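Local atomic coordinates of PAN2-PAN3 deadenylation complex catalytic subunit pan2 (Neurospora crassa, PDB entry 4CZX), a protein that forms the catalytic subunit of a complex that probably shortens mRNA poly(A) tails, represented here by its N-terminal WD40 domain. Residues A[186-191]-A[234-239]; A[204-209]-A[271-276]. All blocks are in the same frame, centred on the assembly; numbering follows the deposited sequence.

Both contacts join neighbouring blades of the WD40 beta-propeller, and the blade of strands 194-200, 204-210, 225-230 and 235-241 takes part in each. Interaction 1 sets its last strand, through 234-239, beside the outermost strand of the preceding blade; interaction 2 turns strand 204-210 toward the following blade, where 271-276 forms the end of strand 267-272 and the turn after it. Their centres are about 11 Å apart. Interaction 1 is partly buried and mixes a lysine chain, a methionine methyl and an alanine methyl set obliquely against an indole, whereas interaction 2 is buried and wholly apolar across the gap. His191 NE2 to Thr207 OG1, probably a hydrogen bond, and Met237 packed on Phe204 tie the two together.

Interaction 1 of 2, residues A[186-191]-A[234-239]; sequences KQWQAH and MSAMNP
Met234 reaches across to Lys186, and Ala236 to Trp188, where two blades of the WD40 beta-propeller lie side by side. Strand 184-189 is the outer edge of one blade; strand 235-241 is the last of the next. The backbones stay well apart, with the CA atoms of Trp188 and Ala236 separated by 7.7 Å, and side chains bridge the gap.

The packed part has two touches. Met234 and Ser235 together face Asp230 in a G1 beta bulge, and bends at chi2 and chi3 swing the Met234 CE methyl back onto Lys186 CB at 3.7 Å, while the methionine side chain also touches Ile176 and Tyr164. The second touch is on Trp188, whose ring, buried between the blades, meets Phe229 with the planes at about 45° and also rests on Ile205, Thr207 and Val174. Within its own segment, Ala190 CB sits 4.1 Å above one indole face, displaced toward the rim.

Toward solvent the contact is looser. Lys186 has CG anti to its own nitrogen (chi1 173°), and the chain then bends at chi2 and chi3, leaving CE 4.0 Å from Met234 O. Ala236 is likewise exposed, although the ring it meets is buried: its CB comes obliquely to the pyrrole side of the indole, 3.9 Å from Trp188 NE1 and 4.3 Å from Trp188 CD1.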
# COMPACT_ATOMS: atom_id res chain seq x y z
N LYS A 186 -48.64 7.71 23.22
CA LYS A 186 -48.71 6.99 24.49
C LYS A 186 -47.31 6.56 24.92
O LYS A 186 -46.49 6.18 24.08
CB LYS A 186 -49.62 5.78 24.34
CG LYS A 186 -49.66 4.84 25.53
CD LYS A 186 -50.58 5.35 26.61
CE LYS A 186 -51.24 4.20 27.36
NZ LYS A 186 -52.10 4.69 28.47
N GLN A 187 -47.02 6.64 26.22
CA GLN A 187 -45.76 6.14 26.76
C GLN A 187 -46.03 4.94 27.67
O GLN A 187 -46.95 4.97 28.50
CB GLN A 187 -45.01 7.25 27.51
CG GLN A 187 -44.79 8.50 26.66
CD GLN A 187 -43.83 9.50 27.27
OE1 GLN A 187 -44.23 10.58 27.70
NE2 GLN A 187 -42.54 9.15 27.29
N TRP A 188 -45.23 3.89 27.50
CA TRP A 188 -45.40 2.65 28.24
C TRP A 188 -44.14 2.34 29.04
O TRP A 188 -43.04 2.30 28.47
CB TRP A 188 -45.73 1.51 27.26
CG TRP A 188 -45.81 0.13 27.83
CD1 TRP A 188 -46.40 -0.26 29.00
CD2 TRP A 188 -45.28 -1.06 27.24
NE1 TRP A 188 -46.26 -1.62 29.18
CE2 TRP A 188 -45.58 -2.13 28.10
CE3 TRP A 188 -44.57 -1.33 26.05
CZ2 TRP A 188 -45.20 -3.45 27.83
CZ3 TRP A 188 -44.19 -2.63 25.79
CH2 TRP A 188 -44.50 -3.68 26.67
N GLN A 189 -44.28 2.14 30.34
CA GLN A 189 -43.12 1.81 31.17
C GLN A 189 -42.85 0.31 31.09
O GLN A 189 -43.50 -0.48 31.77
CB GLN A 189 -43.33 2.23 32.62
CG GLN A 189 -42.09 2.05 33.46
CD GLN A 189 -41.04 3.09 33.14
OE1 GLN A 189 -41.31 4.29 33.21
NE2 GLN A 189 -39.85 2.63 32.78
N ALA A 190 -41.91 -0.09 30.24
CA ALA A 190 -41.68 -1.51 30.01
C ALA A 190 -40.71 -2.08 31.04
O ALA A 190 -41.04 -3.04 31.75
CB ALA A 190 -41.16 -1.74 28.60
N HIS A 191 -39.52 -1.51 31.13
CA HIS A 191 -38.53 -1.99 32.09
C HIS A 191 -37.90 -0.82 32.84
O HIS A 191 -38.06 0.33 32.46
CB HIS A 191 -37.47 -2.83 31.38
CG HIS A 191 -38.05 -3.94 30.56
ND1 HIS A 191 -38.16 -5.23 31.02
CD2 HIS A 191 -38.57 -3.94 29.30
CE1 HIS A 191 -38.73 -5.98 30.09
NE2 HIS A 191 -38.99 -5.22 29.04
N MET A 234 -54.55 -0.28 22.89
CA MET A 234 -53.61 0.65 23.54
C MET A 234 -53.56 0.55 25.07
O MET A 234 -53.71 1.55 25.76
CB MET A 234 -53.93 2.09 23.15
CG MET A 234 -53.71 2.39 21.68
SD MET A 234 -51.97 2.31 21.21
CE MET A 234 -51.41 3.94 21.69
N SER A 235 -53.32 -0.66 25.58
CA SER A 235 -53.17 -0.85 27.02
C SER A 235 -52.19 -1.98 27.31
O SER A 235 -51.98 -2.86 26.48
CB SER A 235 -54.52 -1.12 27.69
OG SER A 235 -55.02 -2.40 27.35
N ALA A 236 -51.60 -1.97 28.50
CA ALA A 236 -50.65 -3.00 28.86
C ALA A 236 -51.37 -4.33 29.07
O ALA A 236 -52.55 -4.36 29.43
CB ALA A 236 -49.87 -2.61 30.12
N MET A 237 -50.66 -5.42 28.83
CA MET A 237 -51.18 -6.76 29.08
C MET A 237 -50.36 -7.41 30.18
O MET A 237 -49.35 -6.86 30.63
CB MET A 237 -51.15 -7.59 27.79
CG MET A 237 -52.19 -7.16 26.76
SD MET A 237 -51.99 -7.93 25.14
CE MET A 237 -51.96 -9.66 25.59
N ASN A 238 -50.80 -8.59 30.62
CA ASN A 238 -50.03 -9.35 31.60
C ASN A 238 -48.70 -9.75 30.99
O ASN A 238 -48.64 -10.14 29.82
CB ASN A 238 -50.79 -10.59 32.06
CG ASN A 238 -52.03 -10.26 32.89
OD1 ASN A 238 -52.00 -9.38 33.76
ND2 ASN A 238 -53.11 -10.97 32.63
N PRO A 239 -47.62 -9.66 31.77
CA PRO A 239 -46.32 -10.09 31.24
C PRO A 239 -46.28 -11.60 31.01
O PRO A 239 -47.07 -12.33 31.62
CB PRO A 239 -45.34 -9.65 32.33
CG PRO A 239 -46.15 -9.51 33.56
CD PRO A 239 -47.51 -9.08 33.11

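Interaction 2 of 2, residues A[204-209]-A[271-276]; sequences FIVTCG and TDLLNP
Leu273 pushes one methyl onto the ring of Phe204, joining the second strand of one propeller blade to the turn after strand 267-272 in the following blade. This is a CH-pi contact: Leu273 CD1 stands 4.0 Å from the centroid of the Phe204 ring and 18° off its normal. The methyl is displaced toward the rim, so Phe204 CG is the ring atom nearest it, at 3.8 Å from Leu273 CD1. Phe204 has CG anti to its carbonyl carbon (chi1 -58°), which carries the ring out toward the turn and presents a face to the leucine. The two side chains run past each other in opposite directions.

Purely aliphatic packing extends this patch. The same methyl, Leu273 CD1, also meets Val206 CG1 at 4.0 Å, so it bridges two residues that project from one side of strand 204-210. Leu274 adds a looser touch, its CD2 lying 4.2 Å from Phe204 CZ in an oblique approach. Met251 touches both Val206 and Leu273.

Hydrogen bonding belongs to the turn itself. Asp272 OD1 accepts from Asn275 N at 2.8 Å through its anti lone pair, an Asx motif, and takes a second, weak bond from Leu274 N. Asp272 OD2 is bonded to Thr257 OG1, giving both carboxylate oxygens a partner.

Polar bonds thus shape the turn that carries Leu273 and Leu274, while the blade-to-blade join itself rests on dispersion and shape, with Leu273 CD1 as its focal atom.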
# COMPACT_ATOMS: atom_id res chain seq x y z
N PHE A 204 -49.54 -6.24 18.88
CA PHE A 204 -48.77 -6.31 20.12
C PHE A 204 -47.41 -5.62 20.07
O PHE A 204 -46.79 -5.51 19.02
CB PHE A 204 -48.51 -7.78 20.51
CG PHE A 204 -49.77 -8.59 20.70
CD1 PHE A 204 -50.46 -8.56 21.90
CD2 PHE A 204 -50.24 -9.39 19.68
CE1 PHE A 204 -51.62 -9.31 22.07
CE2 PHE A 204 -51.40 -10.14 19.84
CZ PHE A 204 -52.08 -10.10 21.04
N ILE A 205 -46.96 -5.17 21.24
CA ILE A 205 -45.54 -4.93 21.48
C ILE A 205 -45.03 -5.92 22.51
O ILE A 205 -45.73 -6.24 23.47
CB ILE A 205 -45.25 -3.51 22.00
CG1 ILE A 205 -46.07 -2.46 21.26
CG2 ILE A 205 -43.73 -3.23 21.93
CD1 ILE A 205 -45.89 -1.07 21.83
N VAL A 206 -43.82 -6.43 22.29
CA VAL A 206 -43.16 -7.27 23.29
C VAL A 206 -41.73 -6.77 23.51
O VAL A 206 -41.03 -6.38 22.56
CB VAL A 206 -43.15 -8.76 22.88
CG1 VAL A 206 -44.52 -9.39 23.11
CG2 VAL A 206 -42.69 -8.93 21.42
N THR A 207 -41.28 -6.75 24.76
CA THR A 207 -39.93 -6.28 25.05
C THR A 207 -39.23 -7.15 26.07
O THR A 207 -39.87 -7.82 26.90
CB THR A 207 -39.90 -4.83 25.60
OG1 THR A 207 -40.59 -4.77 26.85
CG2 THR A 207 -40.51 -3.84 24.60
N CYS A 208 -37.90 -7.13 25.98
CA CYS A 208 -37.02 -7.70 27.00
C CYS A 208 -36.16 -6.57 27.57
O CYS A 208 -35.80 -5.65 26.84
CB CYS A 208 -36.13 -8.79 26.41
SG CYS A 208 -37.03 -10.15 25.67
N GLY A 209 -35.82 -6.63 28.85
CA GLY A 209 -34.99 -5.58 29.40
C GLY A 209 -34.69 -5.82 30.86
O GLY A 209 -34.84 -6.95 31.34
N THR A 271 -44.38 -19.24 22.85
CA THR A 271 -45.46 -19.05 23.82
C THR A 271 -46.60 -18.19 23.30
O THR A 271 -46.38 -17.08 22.81
CB THR A 271 -44.95 -18.40 25.11
OG1 THR A 271 -43.83 -19.14 25.61
CG2 THR A 271 -46.05 -18.35 26.17
N ASP A 272 -47.82 -18.70 23.42
CA ASP A 272 -48.97 -17.90 23.06
C ASP A 272 -49.17 -16.80 24.09
O ASP A 272 -49.28 -17.08 25.28
CB ASP A 272 -50.24 -18.74 22.95
CG ASP A 272 -51.45 -17.90 22.63
OD1 ASP A 272 -52.01 -17.30 23.57
OD2 ASP A 272 -51.83 -17.81 21.45
N LEU A 273 -49.22 -15.56 23.62
CA LEU A 273 -49.35 -14.40 24.49
C LEU A 273 -50.64 -14.42 25.30
O LEU A 273 -50.66 -13.99 26.45
CB LEU A 273 -49.29 -13.11 23.67
CG LEU A 273 -47.94 -12.83 23.01
CD1 LEU A 273 -47.92 -11.44 22.39
CD2 LEU A 273 -46.83 -12.97 24.04
N LEU A 274 -51.71 -14.93 24.69
CA LEU A 274 -53.04 -14.88 25.30
C LEU A 274 -53.21 -15.92 26.41
O LEU A 274 -54.02 -15.74 27.32
CB LEU A 274 -54.11 -15.05 24.23
CG LEU A 274 -54.03 -14.00 23.12
CD1 LEU A 274 -55.02 -14.28 22.01
CD2 LEU A 274 -54.22 -12.61 23.69
N ASN A 275 -52.45 -17.02 26.32
CA ASN A 275 -52.37 -17.97 27.43
C ASN A 275 -51.05 -18.72 27.46
O ASN A 275 -50.84 -19.66 26.70
CB ASN A 275 -53.51 -18.99 27.38
CG ASN A 275 -53.27 -20.15 28.32
OD1 ASN A 275 -53.10 -19.96 29.53
ND2 ASN A 275 -53.23 -21.36 27.78
N PRO A 276 -50.16 -18.30 28.38
CA PRO A 276 -48.78 -18.77 28.50
C PRO A 276 -48.65 -20.21 28.97
O PRO A 276 -47.55 -20.75 28.93
CB PRO A 276 -48.17 -17.82 29.54
CG PRO A 276 -49.11 -16.66 29.62
CD PRO A 276 -50.46 -17.23 29.35